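PDB 3V7D: cell division control protein 4 from Saccharomyces cerevisiae, which recognises phosphorylated targets such as the CDK inhibitor Sic1 and directs their ubiquitination as the substrate-binding subunit of an SCF E3 ubiquitin ligase. Local coordinates for residues B[349-354]-B[367-372]; B[217-222]-B[229-234]; B[119-124]-B[141-146]; B[359-364]-B[401-406]; B[51-56]-B[86-91]. The protein carries 1 engineered substitution. One frame throughout, in Å; residues are numbered along the deposited sequence.

From the N terminus, interaction 5 comes first: it sets the F-box helix 53-62 against the start of the long helix 87-106, which leads to the beta propeller. Interactions 3 and 2 follow in series, each within one WD repeat. Interaction 3 closes the loop from 119-124 to 141-146, and interaction 2 pairs the two strands of a hairpin. Interactions 1 and 4 cross, because 359-364 lies between the two segments of interaction 1 while 401-406 follows both. Interaction 1 stays inside WD repeat 6, whereas interaction 4 ties repeat 6 to repeat 7. Their centres are 18 Å apart; the centres of interactions 3 and 5 are 45 Å apart.

Interaction 1: residues B[349-354]-B[367-372]; sequences QGHTAL and SAAADG
The histidine-serine link of the WD-repeat hydrogen-bond network joins His351, in the loop before strand 355-360, to Ser367 on strand 364-369. His351 NE2 and Ser367 OG are 2.7 Å apart, nearly straight at 171°, with the hydroxyl in the ring plane at the imidazole edge; either atom could be the donor. Ser367 OG lies between its backbone N and carbonyl carbon (chi1 60°), and it is also bonded to Trp377 NE1. The other ring nitrogen, His351 ND1, bonds to Ser373 OG, which in turn meets Asp371 OD1, and Ala369 CB approaches ND1 obliquely at 3.3 Å. His351, Ser367, Trp377 and the turn residue Asp371 make up the structural tetrad of a WD40 propeller blade, here in WD repeat 6, with Ser373 standing between histidine and aspartate. An alanine at His351 would probably take one partner each from the Ser367 and Ser373 hydroxyls, leaving them to Trp377 and Asp371, and open a gap beside Ala369. Asp371 stands in a type I turn from Ala369 to Gly372. Its OD2 is 3.1 Å from Thr352 OG1, whose proton has a second acceptor within range, and its CB packs on Ala353 CB at 3.7 Å. Further along, Ala370 N donates to Leu354 O at 2.9 Å. Leu354 CB lies 4.1 Å from Ala370 CB, and both residues also pack on a polar side chain of the bound peptide.

Interaction 2: residues B[217-222]-B[229-234]; sequences IKYIVT and LHVWKL
Two neighbouring strands of one propeller blade pair antiparallel here: 218-222 and 229-233 form the hairpin of WD repeat 3, their axes 4.4 Å apart and 157° between directions. Ile220 with Trp232 and Thr222 with His230 are the hydrogen-bonded pairs; Tyr219 with Lys233 and Val221 with Val231 are the non-hydrogen-bonded ones. Trp232 N donates to Ile220 O at 2.7 Å, while the return bond from Ile220 N is modelled too short for its length to be trusted. On the face carrying Ile220, Thr222 and Trp232, Ile220 CB lies 3.9 Å from Trp232 CD1, and Ile220 CD1 meets Leu234 CD1 at nearly a right angle between the side chains. Phe199 and Phe262 pack on the same indole. The other face bears Tyr219, whose CE2 lies 3.8 Å from Lys233 CG, the two side chains pointing the same way; the lysine's NZ is held by Pro260 O. Thr222 OG1, set between its backbone N and carbonyl carbon (chi1 60°), has His202 NE2 as its strongest polar partner and completes the WD hydrogen-bond network. The second partner is Trp232 NE1, which donates to Thr222 OG1 at 3.2 Å, almost straight and within the indole plane.

Interaction 3: residues B[119-124]-B[141-146]; sequences GHMTSV and DKMIRV
The imidazole of His120 has Arg145 CD over one face, a CH-pi contact 3.8 Å from the ring centroid, and Asp141 and the Met143 carbonyl at its edge. Arg145 slides past the ring in the opposite sense, and its guanidinium carries Gly119 O on one face, set toward the rim; NE bonds to Tyr147 OH and NH1 to Gln157. His120, Asp141 of the turn and Thr137, whose OG1 meets His120 NE2, are the histidine, aspartate and threonine of the WD40 hydrogen-bond network in repeat 1. Asp141 CG stands between its backbone N and carbonyl carbon (chi1 68°), and the carboxylate plane is 60° from the ring. His120 ND1 donates to Asp141 OD1 at 2.9 Å, reaching its syn side somewhat out of plane. Met143 N reaches the same oxygen at 3.1 Å from the opposite face, closing an Asx turn, so OD1 is gripped by two donors. The other oxygen, OD2, accepts from Met121 N at 3.1 Å, from above the carboxylate plane. Both oxygens therefore hold the loop 119-124 to the turn before strand 144-148. Thr122 CG2 packs on Asp141 CB, and at the outer margin Met121 CE rests 4.0 Å from Met143 CG.

Interaction 4: residues B[359-364]-B[401-406]; sequences RLSDKF and VSDNIL
Asp403 OD1 takes two hydrogen bonds from the turn 361-364: Ser361 OG donates at 2.8 Å, nearly in line with the C-O bond, and Lys363 N at 3.1 Å, on the syn side and 29° out of the carboxylate plane. Ser361 OG, in turn, accepts from Phe364 N in an ST motif, so one hydroxyl both braces its own turn and holds the aspartate. Asp403 CG lies anti to its carbonyl carbon (chi1 -70°), and the carboxylate beyond it reaches across to this turn. An alanine in place of Asp403 would probably leave Ser361 OG and Lys363 N without their shared acceptor and the two turns less firmly joined. Across the contact the carboxylates of Asp362 and Asp403 come within 4.1 Å at their OD2 atoms, a like-charge pair that may raise the pKa of one of them. A water links Lys363 NZ to Asp403 O, accepting from the lysine and donating to the carbonyl. Packing follows outward: Lys363 CG touches Asp403 OD1 at 3.1 Å and covers the centre of one face of the Phe364 ring, while Phe364 CE2 brings its edge to Asp403 O at 3.4 Å. At the far end Arg359 CB meets Val401 CG1 at 3.8 Å. The contact joins neighbouring blades of the propeller, the 360-364 turn of WD repeat 6 and the 401-405 turn of repeat 7; Phe364 meets Phe386 edge-to-face, and Asn404 and Ile405 pack on helix 87-106 beyond.

Interaction 5: residues B[51-56]-B[86-91]; sequences KSTSLW and SQQDRL
Gln88, Thr53 and Leu91 carry this contact, in which the F-box helix 53-62 and the residues just before it meet the first turn of helix 87-106, the long helix leading to the propeller. Gln88 NE2 donates to Lys51 O at 2.6 Å with an N-H...O angle of 154°, approaching from above the carbonyl plane, 48° out of it. Its CG lies anti to the carbonyl carbon and the chain bends at chi2 (89°), which turns CD toward the peptide of Lys51. On the way CG passes 3.4 Å from Ser52 O, so the aliphatic part of the glutamine lies against the backbone that precedes the helix. Thr53 crosses Gln88 at about a right angle, and its methyl CG2 meets Leu91 CD1 at 3.6 Å, those two side chains crossing obliquely. One turn on, Leu91 CB packs against Trp56 CB at 3.7 Å, while the indole's CD1 in Trp56 comes to 3.9 Å from Gln88 O; Leu55 CD2 lies over the centre of one ring face. Leu91 also touches Phe71, Asn75 and Leu78 of helix 71-81, and Trp56 packs on Ile35 and Ile36 of helix 32-39. Asp89 forms salt bridges with Arg50 and Arg92. At the N-cap of helix 87-106, Ser86 OG accepts a capping bond from Asp89 N at 3.1 Å.

Interaction 1: residues B[349-354]-B[367-372]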
# COMPACT_ATOMS: atom_id res chain seq x y z
N GLN B 349 12.76 13.99 15.59
CA GLN B 349 12.29 15.22 16.19
C GLN B 349 11.67 16.12 15.12
O GLN B 349 12.37 16.87 14.46
CB GLN B 349 13.46 15.94 16.88
CG GLN B 349 13.05 17.15 17.71
CD GLN B 349 12.17 16.77 18.88
OE1 GLN B 349 12.64 16.18 19.86
NE2 GLN B 349 10.88 17.09 18.78
N GLY B 350 10.35 16.02 14.95
CA GLY B 350 9.66 16.81 13.95
C GLY B 350 8.34 17.38 14.43
O GLY B 350 7.50 17.81 13.63
N HIS B 351 8.15 17.37 15.74
CA HIS B 351 6.95 17.91 16.36
C HIS B 351 7.34 18.68 17.61
O HIS B 351 8.34 18.36 18.26
CB HIS B 351 6.00 16.78 16.77
CG HIS B 351 5.56 15.91 15.63
ND1 HIS B 351 4.61 16.31 14.71
CD2 HIS B 351 5.94 14.66 15.26
CE1 HIS B 351 4.42 15.34 13.83
NE2 HIS B 351 5.21 14.33 14.14
N THR B 352 6.56 19.70 17.96
CA THR B 352 6.83 20.49 19.16
C THR B 352 5.72 20.31 20.18
O THR B 352 5.56 21.12 21.09
CB THR B 352 7.00 21.98 18.83
OG1 THR B 352 5.75 22.53 18.40
CG2 THR B 352 8.05 22.18 17.74
N ALA B 353 4.95 19.24 20.03
CA ALA B 353 3.87 18.95 20.96
C ALA B 353 3.70 17.44 21.12
O ALA B 353 4.42 16.67 20.49
CB ALA B 353 2.57 19.58 20.48
N LEU B 354 2.75 17.04 21.96
CA LEU B 354 2.40 15.64 22.16
C LEU B 354 2.22 14.91 20.83
O LEU B 354 1.39 15.31 20.01
CB LEU B 354 1.11 15.55 22.97
CG LEU B 354 0.64 14.24 23.62
CD1 LEU B 354 -0.39 14.54 24.69
CD2 LEU B 354 0.07 13.26 22.61
N SER B 367 3.19 10.52 11.31
CA SER B 367 2.95 10.93 12.69
C SER B 367 2.22 12.27 12.74
O SER B 367 2.42 13.15 11.89
CB SER B 367 4.26 11.03 13.46
OG SER B 367 5.12 11.99 12.84
N ALA B 368 1.38 12.43 13.76
CA ALA B 368 0.56 13.62 13.90
C ALA B 368 0.56 14.07 15.36
O ALA B 368 0.53 13.24 16.27
CB ALA B 368 -0.86 13.35 13.43
N ALA B 369 0.60 15.38 15.58
CA ALA B 369 0.82 15.92 16.91
C ALA B 369 -0.27 16.90 17.33
O ALA B 369 -1.08 17.33 16.51
CB ALA B 369 2.20 16.58 17.00
N ALA B 370 -0.27 17.27 18.62
CA ALA B 370 -1.32 18.11 19.20
C ALA B 370 -1.20 19.59 18.82
O ALA B 370 -2.02 20.41 19.24
CB ALA B 370 -1.34 17.96 20.72
N ASP B 371 -0.18 19.93 18.03
CA ASP B 371 -0.02 21.30 17.57
C ASP B 371 -0.54 21.47 16.15
O ASP B 371 -0.41 22.53 15.54
CB ASP B 371 1.45 21.73 17.65
CG ASP B 371 2.35 20.87 16.78
OD1 ASP B 371 1.87 19.86 16.22
OD2 ASP B 371 3.55 21.21 16.66
N GLY B 372 -1.12 20.39 15.61
CA GLY B 372 -1.68 20.41 14.27
C GLY B 372 -0.70 20.01 13.18
O GLY B 372 -1.01 20.10 11.99

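Interaction 2: residues B[217-222]-B[229-234]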
# COMPACT_ATOMS: atom_id res chain seq x y z
N ILE B 217 -4.08 -19.55 15.38
CA ILE B 217 -4.95 -19.33 16.53
C ILE B 217 -4.99 -17.84 16.86
O ILE B 217 -3.95 -17.22 17.05
CB ILE B 217 -4.49 -20.11 17.78
CG1 ILE B 217 -4.73 -21.62 17.60
CG2 ILE B 217 -5.19 -19.58 19.04
CD1 ILE B 217 -3.55 -22.47 17.96
N LYS B 218 -6.19 -17.26 16.93
CA LYS B 218 -6.32 -15.84 17.22
C LYS B 218 -6.37 -15.57 18.73
O LYS B 218 -7.08 -16.24 19.47
CB LYS B 218 -7.54 -15.24 16.51
CG LYS B 218 -7.44 -15.27 14.99
CD LYS B 218 -8.44 -14.32 14.35
CE LYS B 218 -8.33 -14.32 12.84
NZ LYS B 218 -9.01 -13.14 12.23
N TYR B 219 -5.59 -14.58 19.16
CA TYR B 219 -5.55 -14.18 20.56
C TYR B 219 -5.98 -12.72 20.70
O TYR B 219 -5.68 -11.89 19.84
CB TYR B 219 -4.13 -14.34 21.13
CG TYR B 219 -3.60 -15.75 21.12
CD1 TYR B 219 -2.95 -16.27 20.00
CD2 TYR B 219 -3.73 -16.57 22.24
CE1 TYR B 219 -2.46 -17.56 19.99
CE2 TYR B 219 -3.24 -17.87 22.23
CZ TYR B 219 -2.61 -18.35 21.11
OH TYR B 219 -2.12 -19.64 21.09
N ILE B 220 -6.67 -12.41 21.79
CA ILE B 220 -6.98 -11.03 22.12
C ILE B 220 -6.00 -10.53 23.18
O ILE B 220 -5.72 -11.22 24.15
CB ILE B 220 -8.41 -10.89 22.68
CG1 ILE B 220 -9.41 -11.59 21.77
CG2 ILE B 220 -8.77 -9.43 22.85
CD1 ILE B 220 -10.81 -11.65 22.35
N VAL B 221 -5.48 -9.32 22.97
CA VAL B 221 -4.59 -8.69 23.94
C VAL B 221 -5.17 -7.34 24.33
O VAL B 221 -5.38 -6.48 23.48
CB VAL B 221 -3.18 -8.48 23.36
CG1 VAL B 221 -2.22 -8.04 24.45
CG2 VAL B 221 -2.69 -9.75 22.69
N THR B 222 -5.42 -7.15 25.62
CA THR B 222 -6.10 -5.94 26.08
C THR B 222 -5.29 -5.16 27.11
O THR B 222 -4.94 -5.70 28.16
CB THR B 222 -7.50 -6.26 26.68
OG1 THR B 222 -7.35 -7.15 27.79
CG2 THR B 222 -8.39 -6.90 25.63
N LEU B 229 -1.70 -5.96 30.96
CA LEU B 229 -2.34 -6.47 29.75
C LEU B 229 -2.84 -7.89 30.01
O LEU B 229 -2.15 -8.69 30.64
CB LEU B 229 -1.37 -6.47 28.57
CG LEU B 229 -0.93 -5.11 28.03
CD1 LEU B 229 0.37 -4.66 28.68
CD2 LEU B 229 -0.79 -5.18 26.52
N HIS B 230 -4.04 -8.19 29.52
CA HIS B 230 -4.58 -9.53 29.62
C HIS B 230 -4.56 -10.19 28.25
O HIS B 230 -4.82 -9.53 27.24
CB HIS B 230 -6.00 -9.50 30.17
CG HIS B 230 -6.08 -9.32 31.65
ND1 HIS B 230 -5.28 -8.43 32.34
CD2 HIS B 230 -6.88 -9.90 32.58
CE1 HIS B 230 -5.58 -8.48 33.62
NE2 HIS B 230 -6.54 -9.36 33.80
N VAL B 231 -4.25 -11.48 28.20
CA VAL B 231 -4.26 -12.21 26.94
C VAL B 231 -5.39 -13.25 26.95
O VAL B 231 -5.56 -13.99 27.92
CB VAL B 231 -2.90 -12.88 26.65
CG1 VAL B 231 -2.93 -13.59 25.31
CG2 VAL B 231 -1.78 -11.85 26.67
N TRP B 232 -6.16 -13.29 25.87
CA TRP B 232 -7.28 -14.23 25.76
C TRP B 232 -7.31 -14.87 24.39
O TRP B 232 -6.95 -14.25 23.39
CB TRP B 232 -8.62 -13.54 26.01
CG TRP B 232 -8.59 -12.31 26.86
CD1 TRP B 232 -8.08 -11.08 26.52
CD2 TRP B 232 -9.14 -12.16 28.17
NE1 TRP B 232 -8.26 -10.20 27.55
CE2 TRP B 232 -8.91 -10.84 28.58
CE3 TRP B 232 -9.80 -13.03 29.04
CZ2 TRP B 232 -9.31 -10.36 29.82
CZ3 TRP B 232 -10.19 -12.56 30.28
CH2 TRP B 232 -9.95 -11.23 30.66
N LYS B 233 -7.75 -16.13 24.33
CA LYS B 233 -8.02 -16.77 23.05
C LYS B 233 -9.35 -16.27 22.50
O LYS B 233 -10.31 -16.11 23.25
CB LYS B 233 -8.05 -18.29 23.20
CG LYS B 233 -6.69 -18.90 23.51
CD LYS B 233 -6.76 -20.42 23.58
CE LYS B 233 -7.56 -20.87 24.79
NZ LYS B 233 -6.89 -20.53 26.07
N LEU B 234 -9.40 -16.00 21.20
CA LEU B 234 -10.64 -15.62 20.54
C LEU B 234 -11.47 -16.87 20.26
O LEU B 234 -11.02 -17.76 19.55
CB LEU B 234 -10.36 -14.88 19.23
CG LEU B 234 -11.58 -14.43 18.42
CD1 LEU B 234 -12.33 -13.31 19.14
CD2 LEU B 234 -11.18 -14.00 17.02

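Interaction 3: residues B[119-124]-B[141-146]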
# COMPACT_ATOMS: atom_id res chain seq x y z
N GLY B 119 -25.37 9.18 14.22
CA GLY B 119 -24.29 8.60 14.99
C GLY B 119 -24.77 8.07 16.33
O GLY B 119 -25.82 7.42 16.40
N HIS B 120 -24.01 8.34 17.39
CA HIS B 120 -24.35 7.87 18.73
C HIS B 120 -25.17 8.90 19.51
O HIS B 120 -25.37 10.03 19.06
CB HIS B 120 -23.09 7.51 19.51
CG HIS B 120 -22.41 6.27 19.03
ND1 HIS B 120 -22.33 5.12 19.79
CD2 HIS B 120 -21.80 5.98 17.86
CE1 HIS B 120 -21.69 4.19 19.11
NE2 HIS B 120 -21.35 4.69 17.93
N MET B 121 -25.62 8.51 20.70
CA MET B 121 -26.37 9.42 21.57
C MET B 121 -25.47 10.52 22.14
O MET B 121 -25.96 11.58 22.54
CB MET B 121 -27.07 8.65 22.68
CG MET B 121 -28.39 8.03 22.24
SD MET B 121 -29.14 6.99 23.51
CE MET B 121 -28.19 5.48 23.33
N THR B 122 -24.17 10.26 22.20
CA THR B 122 -23.21 11.28 22.60
C THR B 122 -22.54 11.85 21.35
O THR B 122 -22.50 11.20 20.31
CB THR B 122 -22.14 10.74 23.56
OG1 THR B 122 -21.46 9.63 22.95
CG2 THR B 122 -22.78 10.28 24.86
N SER B 123 -22.02 13.07 21.46
CA SER B 123 -21.46 13.76 20.30
C SER B 123 -20.03 13.31 20.00
O SER B 123 -19.51 13.56 18.91
CB SER B 123 -21.51 15.27 20.49
OG SER B 123 -20.72 15.67 21.60
N VAL B 124 -19.40 12.63 20.96
CA VAL B 124 -18.03 12.17 20.78
C VAL B 124 -17.98 10.67 20.46
O VAL B 124 -18.53 9.86 21.20
CB VAL B 124 -17.18 12.43 22.04
CG1 VAL B 124 -15.75 11.95 21.82
CG2 VAL B 124 -17.19 13.91 22.39
N ASP B 141 -21.65 6.39 25.04
CA ASP B 141 -23.06 6.09 25.27
C ASP B 141 -23.27 4.59 25.49
O ASP B 141 -24.39 4.10 25.44
CB ASP B 141 -23.92 6.59 24.10
CG ASP B 141 -23.67 5.82 22.80
OD1 ASP B 141 -22.61 5.16 22.68
OD2 ASP B 141 -24.53 5.87 21.90
N LYS B 142 -22.16 3.88 25.71
CA LYS B 142 -22.16 2.44 26.00
C LYS B 142 -22.58 1.58 24.81
O LYS B 142 -22.72 0.36 24.94
CB LYS B 142 -23.04 2.12 27.22
CG LYS B 142 -22.74 2.95 28.46
CD LYS B 142 -23.74 2.66 29.59
CE LYS B 142 -23.50 3.56 30.79
NZ LYS B 142 -24.46 3.30 31.90
N MET B 143 -22.74 2.20 23.64
CA MET B 143 -23.23 1.49 22.46
C MET B 143 -22.17 1.24 21.39
O MET B 143 -21.20 1.98 21.26
CB MET B 143 -24.39 2.27 21.83
CG MET B 143 -25.57 2.49 22.76
SD MET B 143 -26.15 0.94 23.47
CE MET B 143 -27.64 1.48 24.29
N ILE B 144 -22.39 0.18 20.62
CA ILE B 144 -21.60 -0.10 19.43
C ILE B 144 -22.54 -0.09 18.24
O ILE B 144 -23.55 -0.81 18.23
CB ILE B 144 -20.91 -1.47 19.52
CG1 ILE B 144 -19.93 -1.51 20.69
CG2 ILE B 144 -20.20 -1.79 18.21
CD1 ILE B 144 -19.22 -2.84 20.84
N ARG B 145 -22.23 0.71 17.23
CA ARG B 145 -23.09 0.78 16.05
C ARG B 145 -22.40 0.20 14.83
O ARG B 145 -21.21 0.43 14.61
CB ARG B 145 -23.56 2.22 15.80
CG ARG B 145 -24.48 2.76 16.89
CD ARG B 145 -24.89 4.20 16.64
NE ARG B 145 -25.86 4.34 15.56
CZ ARG B 145 -27.18 4.21 15.71
NH1 ARG B 145 -27.68 3.92 16.90
NH2 ARG B 145 -27.99 4.36 14.67
N VAL B 146 -23.16 -0.57 14.05
CA VAL B 146 -22.64 -1.24 12.88
C VAL B 146 -23.33 -0.72 11.63
O VAL B 146 -24.57 -0.64 11.58
CB VAL B 146 -22.84 -2.77 12.97
CG1 VAL B 146 -22.22 -3.46 11.78
CG2 VAL B 146 -22.26 -3.31 14.28

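Interaction 4: residues B[359-364]-B[401-406]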
# COMPACT_ATOMS: atom_id res chain seq x y z
N ARG B 359 0.84 6.05 12.03
CA ARG B 359 0.38 5.10 11.02
C ARG B 359 1.57 4.65 10.18
O ARG B 359 2.51 5.42 9.96
CB ARG B 359 -0.69 5.72 10.13
CG ARG B 359 -2.00 6.03 10.83
CD ARG B 359 -2.96 4.88 10.77
NE ARG B 359 -4.24 5.22 11.38
CZ ARG B 359 -5.17 4.33 11.69
NH1 ARG B 359 -4.96 3.04 11.43
NH2 ARG B 359 -6.31 4.72 12.24
N LEU B 360 1.52 3.42 9.70
CA LEU B 360 2.57 2.89 8.85
C LEU B 360 1.96 2.34 7.57
O LEU B 360 1.16 1.40 7.61
CB LEU B 360 3.35 1.79 9.58
CG LEU B 360 4.56 1.18 8.87
CD1 LEU B 360 5.60 2.25 8.54
CD2 LEU B 360 5.17 0.07 9.73
N SER B 361 2.32 2.94 6.44
CA SER B 361 1.98 2.39 5.14
C SER B 361 3.23 1.71 4.60
O SER B 361 4.27 1.75 5.24
CB SER B 361 1.51 3.47 4.17
OG SER B 361 2.59 4.28 3.74
N ASP B 362 3.13 1.11 3.42
CA ASP B 362 4.26 0.40 2.83
C ASP B 362 5.51 1.28 2.71
O ASP B 362 6.62 0.79 2.91
CB ASP B 362 3.90 -0.17 1.45
CG ASP B 362 3.01 -1.39 1.54
OD1 ASP B 362 3.15 -2.16 2.52
OD2 ASP B 362 2.17 -1.59 0.63
N LYS B 363 5.34 2.56 2.40
CA LYS B 363 6.50 3.43 2.21
C LYS B 363 6.63 4.58 3.21
O LYS B 363 7.70 5.19 3.32
CB LYS B 363 6.55 3.96 0.77
CG LYS B 363 5.49 4.97 0.43
CD LYS B 363 5.49 5.29 -1.07
CE LYS B 363 6.72 6.07 -1.49
NZ LYS B 363 6.61 6.61 -2.88
N PHE B 364 5.57 4.88 3.96
CA PHE B 364 5.60 6.01 4.88
C PHE B 364 5.30 5.63 6.33
O PHE B 364 4.32 4.94 6.60
CB PHE B 364 4.58 7.08 4.47
CG PHE B 364 4.80 7.66 3.11
CD1 PHE B 364 6.01 8.24 2.77
CD2 PHE B 364 3.77 7.66 2.18
CE1 PHE B 364 6.20 8.80 1.51
CE2 PHE B 364 3.95 8.21 0.92
CZ PHE B 364 5.17 8.78 0.58
N VAL B 401 -3.98 7.02 6.22
CA VAL B 401 -3.01 7.21 5.15
C VAL B 401 -2.72 5.95 4.34
O VAL B 401 -2.78 4.83 4.85
CB VAL B 401 -1.68 7.77 5.73
CG1 VAL B 401 -0.92 6.68 6.49
CG2 VAL B 401 -0.82 8.38 4.64
N SER B 402 -2.44 6.16 3.06
CA SER B 402 -1.91 5.13 2.19
C SER B 402 -0.68 5.72 1.52
O SER B 402 -0.28 6.84 1.83
CB SER B 402 -2.93 4.73 1.14
OG SER B 402 -3.13 5.79 0.21
N ASP B 403 -0.08 4.98 0.59
CA ASP B 403 1.07 5.50 -0.14
C ASP B 403 0.68 6.68 -1.02
O ASP B 403 1.52 7.51 -1.35
CB ASP B 403 1.72 4.41 -0.99
CG ASP B 403 2.42 3.35 -0.16
OD1 ASP B 403 2.74 3.61 1.02
OD2 ASP B 403 2.66 2.25 -0.70
N ASN B 404 -0.59 6.75 -1.39
CA ASN B 404 -1.07 7.75 -2.33
C ASN B 404 -1.81 8.92 -1.70
O ASN B 404 -1.77 10.04 -2.22
CB ASN B 404 -1.96 7.08 -3.38
CG ASN B 404 -1.17 6.17 -4.31
OD1 ASN B 404 -0.06 6.50 -4.72
ND2 ASN B 404 -1.76 5.03 -4.66
N ILE B 405 -2.48 8.67 -0.58
CA ILE B 405 -3.41 9.64 -0.01
C ILE B 405 -3.24 9.79 1.50
O ILE B 405 -3.07 8.81 2.22
CB ILE B 405 -4.88 9.21 -0.30
CG1 ILE B 405 -5.21 9.38 -1.78
CG2 ILE B 405 -5.86 10.03 0.53
CD1 ILE B 405 -5.42 10.82 -2.20
N LEU B 406 -3.28 11.04 1.97
CA LEU B 406 -3.42 11.34 3.39
C LEU B 406 -4.75 12.07 3.62
O LEU B 406 -5.06 13.04 2.93
CB LEU B 406 -2.26 12.21 3.88
CG LEU B 406 -2.39 12.86 5.26
CD1 LEU B 406 -2.34 11.82 6.36
CD2 LEU B 406 -1.32 13.95 5.49
O HOH W 1 -1.79 2.29 6.84
O HOH W 2 3.83 8.26 -2.99

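Interaction 5: residues B[51-56]-B[86-91]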
# COMPACT_ATOMS: atom_id res chain seq x y z
N LYS B 51 -0.87 -11.57 -22.11
CA LYS B 51 -0.12 -12.79 -21.86
C LYS B 51 0.73 -12.65 -20.61
O LYS B 51 0.93 -13.62 -19.87
CB LYS B 51 0.79 -13.06 -23.06
CG LYS B 51 0.82 -14.49 -23.56
CD LYS B 51 1.74 -14.56 -24.78
CE LYS B 51 1.85 -15.96 -25.35
NZ LYS B 51 0.65 -16.34 -26.14
N SER B 52 1.25 -11.45 -20.35
CA SER B 52 2.20 -11.27 -19.26
C SER B 52 1.54 -10.86 -17.95
O SER B 52 0.70 -9.96 -17.92
CB SER B 52 3.26 -10.23 -19.64
OG SER B 52 2.66 -8.99 -19.94
N THR B 53 1.93 -11.54 -16.89
CA THR B 53 1.54 -11.16 -15.54
C THR B 53 2.38 -9.97 -15.11
O THR B 53 1.87 -9.00 -14.57
CB THR B 53 1.75 -12.33 -14.56
OG1 THR B 53 0.75 -13.33 -14.77
CG2 THR B 53 1.67 -11.85 -13.11
N SER B 54 3.68 -10.07 -15.38
CA SER B 54 4.65 -9.09 -14.91
C SER B 54 4.32 -7.66 -15.33
O SER B 54 4.51 -6.72 -14.56
CB SER B 54 6.07 -9.47 -15.35
OG SER B 54 6.20 -9.42 -16.77
N LEU B 55 3.81 -7.50 -16.55
CA LEU B 55 3.44 -6.18 -17.05
C LEU B 55 2.47 -5.49 -16.10
O LEU B 55 2.67 -4.33 -15.73
CB LEU B 55 2.83 -6.30 -18.44
CG LEU B 55 2.51 -5.04 -19.25
CD1 LEU B 55 2.58 -5.37 -20.73
CD2 LEU B 55 1.15 -4.48 -18.91
N TRP B 56 1.42 -6.20 -15.71
CA TRP B 56 0.38 -5.64 -14.85
C TRP B 56 0.81 -5.62 -13.39
O TRP B 56 0.38 -4.75 -12.63
CB TRP B 56 -0.94 -6.38 -15.05
CG TRP B 56 -1.42 -6.24 -16.45
CD1 TRP B 56 -1.35 -7.16 -17.44
CD2 TRP B 56 -1.99 -5.06 -17.03
NE1 TRP B 56 -1.87 -6.65 -18.60
CE2 TRP B 56 -2.27 -5.35 -18.38
CE3 TRP B 56 -2.30 -3.79 -16.54
CZ2 TRP B 56 -2.84 -4.42 -19.24
CZ3 TRP B 56 -2.87 -2.87 -17.39
CH2 TRP B 56 -3.13 -3.19 -18.73
N SER B 86 -8.32 -15.09 -16.26
CA SER B 86 -6.91 -15.42 -16.12
C SER B 86 -6.27 -14.46 -15.13
O SER B 86 -6.82 -13.39 -14.84
CB SER B 86 -6.21 -15.29 -17.47
OG SER B 86 -6.07 -13.92 -17.83
N GLN B 87 -5.10 -14.83 -14.61
CA GLN B 87 -4.39 -13.97 -13.68
C GLN B 87 -4.07 -12.62 -14.32
O GLN B 87 -4.19 -11.59 -13.68
CB GLN B 87 -3.09 -14.62 -13.20
CG GLN B 87 -2.32 -13.75 -12.22
CD GLN B 87 -1.18 -14.48 -11.56
OE1 GLN B 87 -1.22 -14.75 -10.36
NE2 GLN B 87 -0.16 -14.81 -12.33
N GLN B 88 -3.68 -12.65 -15.60
CA GLN B 88 -3.34 -11.43 -16.32
C GLN B 88 -4.53 -10.48 -16.41
O GLN B 88 -4.40 -9.29 -16.13
CB GLN B 88 -2.84 -11.76 -17.74
CG GLN B 88 -1.55 -12.56 -17.79
CD GLN B 88 -1.77 -14.07 -17.78
OE1 GLN B 88 -2.80 -14.55 -17.31
NE2 GLN B 88 -0.81 -14.82 -18.30
N ASP B 89 -5.69 -11.01 -16.78
CA ASP B 89 -6.89 -10.20 -16.92
C ASP B 89 -7.37 -9.70 -15.55
O ASP B 89 -7.87 -8.58 -15.44
CB ASP B 89 -8.00 -10.97 -17.64
CG ASP B 89 -7.67 -11.25 -19.11
OD1 ASP B 89 -6.85 -10.51 -19.70
OD2 ASP B 89 -8.23 -12.21 -19.67
N ARG B 90 -7.22 -10.53 -14.53
CA ARG B 90 -7.55 -10.15 -13.16
C ARG B 90 -6.75 -8.91 -12.77
O ARG B 90 -7.30 -7.94 -12.26
CB ARG B 90 -7.24 -11.28 -12.18
CG ARG B 90 -8.25 -12.41 -12.16
CD ARG B 90 -7.75 -13.57 -11.30
NE ARG B 90 -8.66 -14.72 -11.34
CZ ARG B 90 -8.30 -15.97 -11.07
NH1 ARG B 90 -7.04 -16.24 -10.75
NH2 ARG B 90 -9.19 -16.95 -11.12
N LEU B 91 -5.44 -8.97 -13.01
CA LEU B 91 -4.54 -7.89 -12.65
C LEU B 91 -4.81 -6.62 -13.46
O LEU B 91 -4.70 -5.51 -12.94
CB LEU B 91 -3.08 -8.32 -12.81
CG LEU B 91 -2.57 -9.38 -11.83
CD1 LEU B 91 -1.12 -9.72 -12.15
CD2 LEU B 91 -2.69 -8.93 -10.38